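Local structure of beta-galactosidase (6Y2K) at the interface of chains A and B. The protein hydrolyses terminal beta-D-galactose residues from beta-galactosides as a cold-active family GH42 glycosidase that works as a hexamer. Coordinates in Å, arbitrary orientation; residue numbers count along the deposited sequence, not the author numbering. Chains: chain A/B, beta-galactosidase.

Contact 1: the interface of chains A and B. Residues chain A 11, 37, 76, 103, 362; chain B 181-184.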
ATOM      1  N   HIS A  11      39.602 -37.628   4.268  1.00 17.28           N
ATOM      2  CA  HIS A  11      39.276 -36.943   3.008  1.00 17.06           C
ATOM      3  C   HIS A  11      40.475 -36.374   2.254  1.00 17.26           C
ATOM      4  O   HIS A  11      40.307 -35.899   1.124  1.00 17.25           O
ATOM      5  CB  HIS A  11      38.273 -35.820   3.260  1.00 17.25           C
ATOM      6  CG  HIS A  11      36.954 -36.297   3.782  1.00 16.70           C
ATOM      7  ND1 HIS A  11      35.951 -35.434   4.156  1.00 16.62           N
ATOM      8  CD2 HIS A  11      36.479 -37.544   4.004  1.00 16.63           C
ATOM      9  CE1 HIS A  11      34.918 -36.129   4.599  1.00 16.94           C
ATOM     10  NE2 HIS A  11      35.210 -37.413   4.509  1.00 16.91           N
ATOM     11  N   PHE A  37      32.330 -40.199  10.753  1.00 15.85           N
ATOM     12  CA  PHE A  37      31.796 -40.717   9.484  1.00 16.10           C
ATOM     13  C   PHE A  37      32.710 -41.740   8.794  1.00 16.13           C
ATOM     14  O   PHE A  37      32.570 -41.975   7.587  1.00 16.03           O
ATOM     15  CB  PHE A  37      31.498 -39.559   8.515  1.00 16.24           C
ATOM     16  CG  PHE A  37      30.489 -38.558   9.029  1.00 16.04           C
ATOM     17  CD1 PHE A  37      29.232 -38.965   9.457  1.00 16.25           C
ATOM     18  CD2 PHE A  37      30.775 -37.199   9.021  1.00 15.91           C
ATOM     19  CE1 PHE A  37      28.295 -38.044   9.913  1.00 16.30           C
ATOM     20  CE2 PHE A  37      29.837 -36.275   9.452  1.00 16.43           C
ATOM     21  CZ  PHE A  37      28.597 -36.695   9.900  1.00 16.19           C
ATOM     22  N   THR A  76      26.589 -43.284  10.386  1.00 15.30           N
ATOM     23  CA  THR A  76      26.679 -43.656   8.981  1.00 15.22           C
ATOM     24  C   THR A  76      27.269 -45.064   8.815  1.00 15.19           C
ATOM     25  O   THR A  76      28.408 -45.212   8.375  1.00 14.99           O
ATOM     26  CB  THR A  76      27.515 -42.619   8.191  1.00 15.38           C
ATOM     27  OG1 THR A  76      28.684 -42.252   8.930  1.00 15.25           O
ATOM     28  CG2 THR A  76      26.705 -41.368   7.938  1.00 15.50           C
ATOM     29  N   ARG A 103      22.754 -40.179   5.198  1.00 14.65           N
ATOM     30  CA  ARG A 103      23.233 -40.523   6.544  1.00 15.23           C
ATOM     31  C   ARG A 103      22.055 -40.763   7.478  1.00 14.92           C
ATOM     32  O   ARG A 103      20.915 -40.471   7.118  1.00 14.26           O
ATOM     33  CB  ARG A 103      24.153 -39.419   7.108  1.00 15.45           C
ATOM     34  CG  ARG A 103      23.534 -38.024   7.192  1.00 16.04           C
ATOM     35  CD  ARG A 103      24.470 -37.042   7.892  1.00 16.29           C
ATOM     36  NE  ARG A 103      23.943 -35.675   7.890  1.00 16.50           N
ATOM     37  CZ  ARG A 103      24.631 -34.586   8.249  1.00 16.50           C
ATOM     38  NH1 ARG A 103      25.910 -34.653   8.641  1.00 16.70           N
ATOM     39  NH2 ARG A 103      24.028 -33.402   8.204  1.00 16.80           N
ATOM     40  N   GLU A 362      27.966 -31.863   0.774  1.00 15.70           N
ATOM     41  CA  GLU A 362      28.365 -30.613   1.424  1.00 15.48           C
ATOM     42  C   GLU A 362      29.571 -29.946   0.758  1.00 15.39           C
ATOM     43  O   GLU A 362      30.273 -29.160   1.396  1.00 15.07           O
ATOM     44  CB  GLU A 362      28.635 -30.879   2.914  1.00 15.33           C
ATOM     45  CG  GLU A 362      27.373 -31.257   3.677  1.00 15.35           C
ATOM     46  CD  GLU A 362      27.596 -31.576   5.145  1.00 15.41           C
ATOM     47  OE1 GLU A 362      26.577 -31.699   5.866  1.00 15.03           O
ATOM     48  OE2 GLU A 362      28.769 -31.708   5.579  1.00 15.69           O
TER
ATOM     49  N   VAL B 181      33.797 -41.782   0.191  1.00 15.45           N
ATOM     50  CA  VAL B 181      34.352 -41.710   1.551  1.00 15.72           C
ATOM     51  C   VAL B 181      33.470 -40.847   2.469  1.00 15.75           C
ATOM     52  O   VAL B 181      33.320 -41.136   3.669  1.00 16.31           O
ATOM     53  CB  VAL B 181      35.816 -41.198   1.545  1.00 16.16           C
ATOM     54  CG1 VAL B 181      35.907 -39.745   1.080  1.00 16.28           C
ATOM     55  CG2 VAL B 181      36.445 -41.372   2.926  1.00 16.21           C
ATOM     56  N   PHE B 182      32.876 -39.804   1.888  1.00 15.52           N
ATOM     57  CA  PHE B 182      31.943 -38.921   2.582  1.00 15.56           C
ATOM     58  C   PHE B 182      30.721 -39.695   3.097  1.00 15.47           C
ATOM     59  O   PHE B 182      30.107 -40.478   2.361  1.00 15.55           O
ATOM     60  CB  PHE B 182      31.516 -37.786   1.633  1.00 15.61           C
ATOM     61  CG  PHE B 182      30.722 -36.698   2.293  1.00 15.46           C
ATOM     62  CD1 PHE B 182      31.349 -35.760   3.106  1.00 15.60           C
ATOM     63  CD2 PHE B 182      29.346 -36.602   2.094  1.00 15.76           C
ATOM     64  CE1 PHE B 182      30.623 -34.755   3.727  1.00 15.50           C
ATOM     65  CE2 PHE B 182      28.613 -35.587   2.695  1.00 15.67           C
ATOM     66  CZ  PHE B 182      29.251 -34.660   3.512  1.00 15.73           C
ATOM     67  N   TRP B 183      30.402 -39.495   4.376  1.00 15.45           N
ATOM     68  CA  TRP B 183      29.309 -40.198   5.053  1.00 15.51           C
ATOM     69  C   TRP B 183      29.321 -41.727   4.876  1.00 15.82           C
ATOM     70  O   TRP B 183      28.271 -42.366   4.855  1.00 15.70           O
ATOM     71  CB  TRP B 183      27.939 -39.614   4.630  1.00 15.51           C
ATOM     72  CG  TRP B 183      27.694 -38.188   5.045  1.00 15.14           C
ATOM     73  CD1 TRP B 183      28.438 -37.435   5.912  1.00 15.03           C
ATOM     74  CD2 TRP B 183      26.586 -37.361   4.650  1.00 15.30           C
ATOM     75  NE1 TRP B 183      27.879 -36.185   6.053  1.00 15.13           N
ATOM     76  CE2 TRP B 183      26.744 -36.112   5.294  1.00 15.04           C
ATOM     77  CE3 TRP B 183      25.495 -37.545   3.792  1.00 15.19           C
ATOM     78  CZ2 TRP B 183      25.859 -35.057   5.106  1.00 15.08           C
ATOM     79  CZ3 TRP B 183      24.605 -36.499   3.616  1.00 15.49           C
ATOM     80  CH2 TRP B 183      24.794 -35.269   4.268  1.00 15.32           C
ATOM     81  N   SER B 184      30.514 -42.314   4.775  1.00 16.58           N
ATOM     82  CA  SER B 184      30.672 -43.771   4.593  1.00 16.50           C
ATOM     83  C   SER B 184      29.731 -44.364   3.524  1.00 16.37           C
ATOM     84  O   SER B 184      29.049 -45.373   3.744  1.00 15.98           O
ATOM     85  CB  SER B 184      30.512 -44.477   5.943  1.00 16.81           C
ATOM     86  OG  SER B 184      31.662 -44.289   6.765  1.00 17.17           O
TER
HETATM   87  O   HOH W   1      30.500 -44.081   9.639  1.00 13.70           O
HETATM   88  O   HOH W   2      29.423 -33.805   7.090  1.00 15.79           O
HETATM   89  O   HOH W   3      34.209 -39.539   6.183  1.00 16.95           O
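B:Trp183 packs its indole between A:Arg103 and its own neighbour B:Phe182, with the CD1 edge against the face of A:Phe37, on the GH42 catalytic region of the neighbouring subunit. A tryptophan lent in this way probably helps to shape the active-site pocket, as in the family. The indole leads with its five-membered ring toward A:Phe37: CD1 of B:Trp183 stands over the centre of the phenyl face, the two planes 57° apart in an edge-to-face pair. Across one indole face runs A:Arg103, whose CD methylene sits 3.7 Å from the centroid of the six-membered ring of B:Trp183. Its chain is extended from CG to NE, which carries the guanidinium on to the benzo rim, nearly parallel at 21°, with CZ of A:Arg103 3.4 Å from CZ2 of B:Trp183. The opposite face is covered by B:Phe182. A:Glu362 meets the indole at about a right angle, its carboxylate steeply inclined to the ring, and OE1 points toward NH2 of A:Arg103 at 3.9 Å, a long salt bridge within chain A. Water 2 joins OE2 of A:Glu362 to the indole N-H. Replacing B:Trp183 by an alanine would probably open a gap beneath the A:Arg103 chain and in front of the A:Phe37 face, leaving the guanidinium without its flat support and water 2 without its indole donor. A:His11 crosses B:Val181 obliquely, CD2 against CG1, and its NE2 reaches the carbonyl of B:Val181 through water 3. Beyond the indole, water 1 links B:Ser184 OG to both OG1 and O of A:Thr76. OG of B:Ser184 also donates to the backbone O of A:Phe37 at 2.6 Å, approaching from above the carbonyl plane, 53° out of it.

Contact 2: the interface of chains A and B. Residues chain A 356-357, 363-364; chain B 427, 429, 500, 505-506, 526, 549.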
ATOM      1  N   GLN A 356      37.090 -27.043   3.305  1.00 16.85           N
ATOM      2  CA  GLN A 356      35.899 -27.302   2.486  1.00 16.71           C
ATOM      3  C   GLN A 356      36.161 -28.477   1.543  1.00 16.92           C
ATOM      4  O   GLN A 356      37.158 -28.471   0.823  1.00 16.98           O
ATOM      5  CB  GLN A 356      35.543 -26.043   1.692  1.00 16.24           C
ATOM      6  CG  GLN A 356      34.354 -26.168   0.745  1.00 15.96           C
ATOM      7  CD  GLN A 356      34.051 -24.878   0.001  1.00 15.64           C
ATOM      8  OE1 GLN A 356      34.509 -23.786   0.377  1.00 14.78           O
ATOM      9  NE2 GLN A 356      33.260 -24.997  -1.060  1.00 15.47           N
ATOM     10  N   ALA A 357      35.282 -29.479   1.552  1.00 17.00           N
ATOM     11  CA  ALA A 357      35.492 -30.682   0.733  1.00 17.30           C
ATOM     12  C   ALA A 357      35.072 -30.415  -0.712  1.00 17.63           C
ATOM     13  O   ALA A 357      34.082 -29.732  -0.933  1.00 17.66           O
ATOM     14  CB  ALA A 357      34.709 -31.850   1.307  1.00 18.20           C
ATOM     15  N   GLN A 363      29.794 -30.208  -0.529  1.00 15.17           N
ATOM     16  CA  GLN A 363      30.899 -29.555  -1.239  1.00 15.61           C
ATOM     17  C   GLN A 363      30.818 -28.002  -1.252  1.00 15.71           C
ATOM     18  O   GLN A 363      31.849 -27.339  -1.385  1.00 15.50           O
ATOM     19  CB  GLN A 363      31.090 -30.135  -2.656  1.00 15.69           C
ATOM     20  CG  GLN A 363      29.975 -29.846  -3.654  1.00 16.31           C
ATOM     21  CD  GLN A 363      30.092 -30.677  -4.923  1.00 16.20           C
ATOM     22  OE1 GLN A 363      30.346 -30.140  -6.005  1.00 15.83           O
ATOM     23  NE2 GLN A 363      29.918 -32.003  -4.795  1.00 16.54           N
ATOM     24  N   MET A 364      29.615 -27.435  -1.087  1.00 15.71           N
ATOM     25  CA  MET A 364      29.450 -25.975  -0.954  1.00 16.37           C
ATOM     26  C   MET A 364      29.454 -25.451   0.497  1.00 15.86           C
ATOM     27  O   MET A 364      29.240 -24.255   0.710  1.00 15.95           O
ATOM     28  CB  MET A 364      28.164 -25.514  -1.660  1.00 17.14           C
ATOM     29  CG  MET A 364      28.090 -25.866  -3.138  1.00 17.57           C
ATOM     30  SD  MET A 364      29.453 -25.197  -4.111  1.00 18.87           S
ATOM     31  CE  MET A 364      29.057 -23.457  -4.111  1.00 18.60           C
TER
ATOM     32  N   GLN B 427      21.812 -29.276  -7.193  1.00 17.27           N
ATOM     33  CA  GLN B 427      22.152 -28.364  -6.081  1.00 17.37           C
ATOM     34  C   GLN B 427      22.118 -26.917  -6.579  1.00 17.06           C
ATOM     35  O   GLN B 427      23.143 -26.378  -7.022  1.00 16.86           O
ATOM     36  CB  GLN B 427      23.522 -28.687  -5.469  1.00 17.64           C
ATOM     37  CG  GLN B 427      23.565 -30.005  -4.708  1.00 18.54           C
ATOM     38  CD  GLN B 427      24.771 -30.129  -3.782  1.00 18.71           C
ATOM     39  OE1 GLN B 427      25.815 -29.498  -4.007  1.00 20.22           O
ATOM     40  NE2 GLN B 427      24.633 -30.941  -2.729  1.00 17.92           N
ATOM     41  N   GLN B 429      21.655 -24.332  -4.713  1.00 15.40           N
ATOM     42  CA  GLN B 429      22.469 -23.667  -3.683  1.00 15.29           C
ATOM     43  C   GLN B 429      21.865 -22.338  -3.177  1.00 15.43           C
ATOM     44  O   GLN B 429      22.002 -22.023  -1.983  1.00 14.78           O
ATOM     45  CB  GLN B 429      23.946 -23.565  -4.110  1.00 15.27           C
ATOM     46  CG  GLN B 429      24.889 -22.862  -3.139  1.00 15.06           C
ATOM     47  CD  GLN B 429      25.015 -23.533  -1.781  1.00 14.99           C
ATOM     48  OE1 GLN B 429      24.730 -24.725  -1.617  1.00 14.74           O
ATOM     49  NE2 GLN B 429      25.486 -22.767  -0.792  1.00 15.04           N
ATOM     50  N   LYS B 500      32.257 -27.079 -11.918  1.00 17.10           N
ATOM     51  CA  LYS B 500      32.167 -28.510 -11.604  1.00 17.61           C
ATOM     52  C   LYS B 500      32.983 -29.366 -12.566  1.00 17.88           C
ATOM     53  O   LYS B 500      33.056 -29.081 -13.769  1.00 18.41           O
ATOM     54  CB  LYS B 500      30.707 -29.004 -11.641  1.00 17.37           C
ATOM     55  CG  LYS B 500      29.735 -28.290 -10.711  1.00 17.30           C
ATOM     56  CD  LYS B 500      30.012 -28.569  -9.247  1.00 17.43           C
ATOM     57  CE  LYS B 500      29.123 -27.735  -8.338  1.00 17.73           C
ATOM     58  NZ  LYS B 500      29.551 -27.818  -6.915  1.00 17.81           N
ATOM     59  N   GLN B 505      32.426 -32.652  -8.787  1.00 18.61           N
ATOM     60  CA  GLN B 505      33.361 -32.146  -7.785  1.00 19.28           C
ATOM     61  C   GLN B 505      33.814 -30.744  -8.156  1.00 19.33           C
ATOM     62  O   GLN B 505      33.708 -30.341  -9.313  1.00 19.14           O
ATOM     63  CB  GLN B 505      34.589 -33.055  -7.640  1.00 19.43           C
ATOM     64  CG  GLN B 505      34.274 -34.486  -7.214  1.00 19.82           C
ATOM     65  CD  GLN B 505      35.507 -35.275  -6.790  1.00 20.73           C
ATOM     66  OE1 GLN B 505      36.530 -34.697  -6.412  1.00 20.47           O
ATOM     67  NE2 GLN B 505      35.402 -36.607  -6.828  1.00 20.18           N
ATOM     68  N   ILE B 506      34.345 -30.016  -7.175  1.00 19.37           N
ATOM     69  CA  ILE B 506      34.901 -28.683  -7.423  1.00 19.69           C
ATOM     70  C   ILE B 506      36.270 -28.866  -8.090  1.00 20.41           C
ATOM     71  O   ILE B 506      37.067 -29.658  -7.599  1.00 21.32           O
ATOM     72  CB  ILE B 506      35.038 -27.875  -6.117  1.00 19.58           C
ATOM     73  CG1 ILE B 506      33.644 -27.654  -5.499  1.00 19.58           C
ATOM     74  CG2 ILE B 506      35.757 -26.558  -6.381  1.00 19.10           C
ATOM     75  CD1 ILE B 506      33.650 -27.008  -4.132  1.00 19.76           C
ATOM     76  N   VAL B 526      30.844 -18.322  -2.625  1.00 15.23           N
ATOM     77  CA  VAL B 526      29.561 -17.869  -3.164  1.00 14.93           C
ATOM     78  C   VAL B 526      28.639 -17.335  -2.060  1.00 14.64           C
ATOM     79  O   VAL B 526      28.456 -17.978  -1.034  1.00 14.84           O
ATOM     80  CB  VAL B 526      28.818 -19.028  -3.872  1.00 15.34           C
ATOM     81  CG1 VAL B 526      27.463 -18.571  -4.408  1.00 15.41           C
ATOM     82  CG2 VAL B 526      29.650 -19.598  -5.018  1.00 15.28           C
ATOM     83  N   TRP B 549      22.574 -14.986  -6.857  1.00 15.80           N
ATOM     84  CA  TRP B 549      23.904 -15.573  -6.935  1.00 15.40           C
ATOM     85  C   TRP B 549      24.946 -14.458  -7.050  1.00 15.11           C
ATOM     86  O   TRP B 549      24.861 -13.614  -7.931  1.00 14.54           O
ATOM     87  CB  TRP B 549      23.972 -16.486  -8.156  1.00 15.13           C
ATOM     88  CG  TRP B 549      25.139 -17.399  -8.158  1.00 15.03           C
ATOM     89  CD1 TRP B 549      26.339 -17.202  -8.781  1.00 15.35           C
ATOM     90  CD2 TRP B 549      25.230 -18.661  -7.503  1.00 15.06           C
ATOM     91  NE1 TRP B 549      27.175 -18.267  -8.550  1.00 15.16           N
ATOM     92  CE2 TRP B 549      26.517 -19.181  -7.770  1.00 15.27           C
ATOM     93  CE3 TRP B 549      24.345 -19.407  -6.711  1.00 15.28           C
ATOM     94  CZ2 TRP B 549      26.945 -20.424  -7.280  1.00 15.42           C
ATOM     95  CZ3 TRP B 549      24.766 -20.638  -6.220  1.00 15.38           C
ATOM     96  CH2 TRP B 549      26.062 -21.135  -6.507  1.00 15.37           C
TER
HETATM   97  O   HOH W   4      26.850 -28.660  -1.436  1.00 14.27           O
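The ammonium NZ of B:Lys500 donates to the side-chain amide oxygen OE1 of A:Gln363 at 2.6 Å, tip to tip across the subunit boundary of this GH42 hexamer. The donor is tilted 28° from the carbonyl plane, and the positive charge would probably polarise the amide. CG of A:Gln363 lies between its backbone N and carbonyl carbon (chi1 68°), and the extended chain beyond it carries the amide out to the lysine. The CD and CE methylenes of B:Lys500 also lie alongside OE1 of A:Gln363. The backbone carbonyl of A:Gln363 is held within chain A: NE2 of A:Gln356 donates to this O at 2.8 Å, in the carbonyl plane. The methyl CD1 of B:Ile506 packs against the same pair, 3.3 Å from O of A:Gln363, its side chain crossing that of A:Gln356 at about a right angle. A:Met364 buries much surface against chain B. The backbone N of A:Met364 reaches OE1 of B:Gln427 through water 4, which lies 3.0 Å from that N. The side chain is bent at chi2 and chi3, and CB of A:Met364 lies against the amide of B:Gln429, 3.7 Å from its CD. SD of A:Met364 comes within 3.8 Å of NZ of B:Lys500, placing the thioether sulfur beside the ammonium group. Farther out, the methyl CE of A:Met364 meets CG2 of B:Val526, on strand 521-528, at 4.0 Å. The other methyl, CG1 of B:Val526, lies over one face of B:Trp549, toward the rim, while CB of B:Gln429 meets the edge of that indole.

Contact 1 and contact 2 are neighbouring patches of the same A-B boundary, the centres of their C-alpha atoms about 16 Å apart. They share no residue, but the chain A loop that supplies A:Glu362 to contact 1 continues directly into A:Gln363 and A:Met364 of contact 2, which may couple them. Chain B answers with separate segments: the 3-10 helix 182-184 in contact 1, and in contact 2 loops and strands of its trimerisation region. One subunit's catalytic region thus meets two parts of its neighbour, which probably helps to fix their relative orientation in the hexamer.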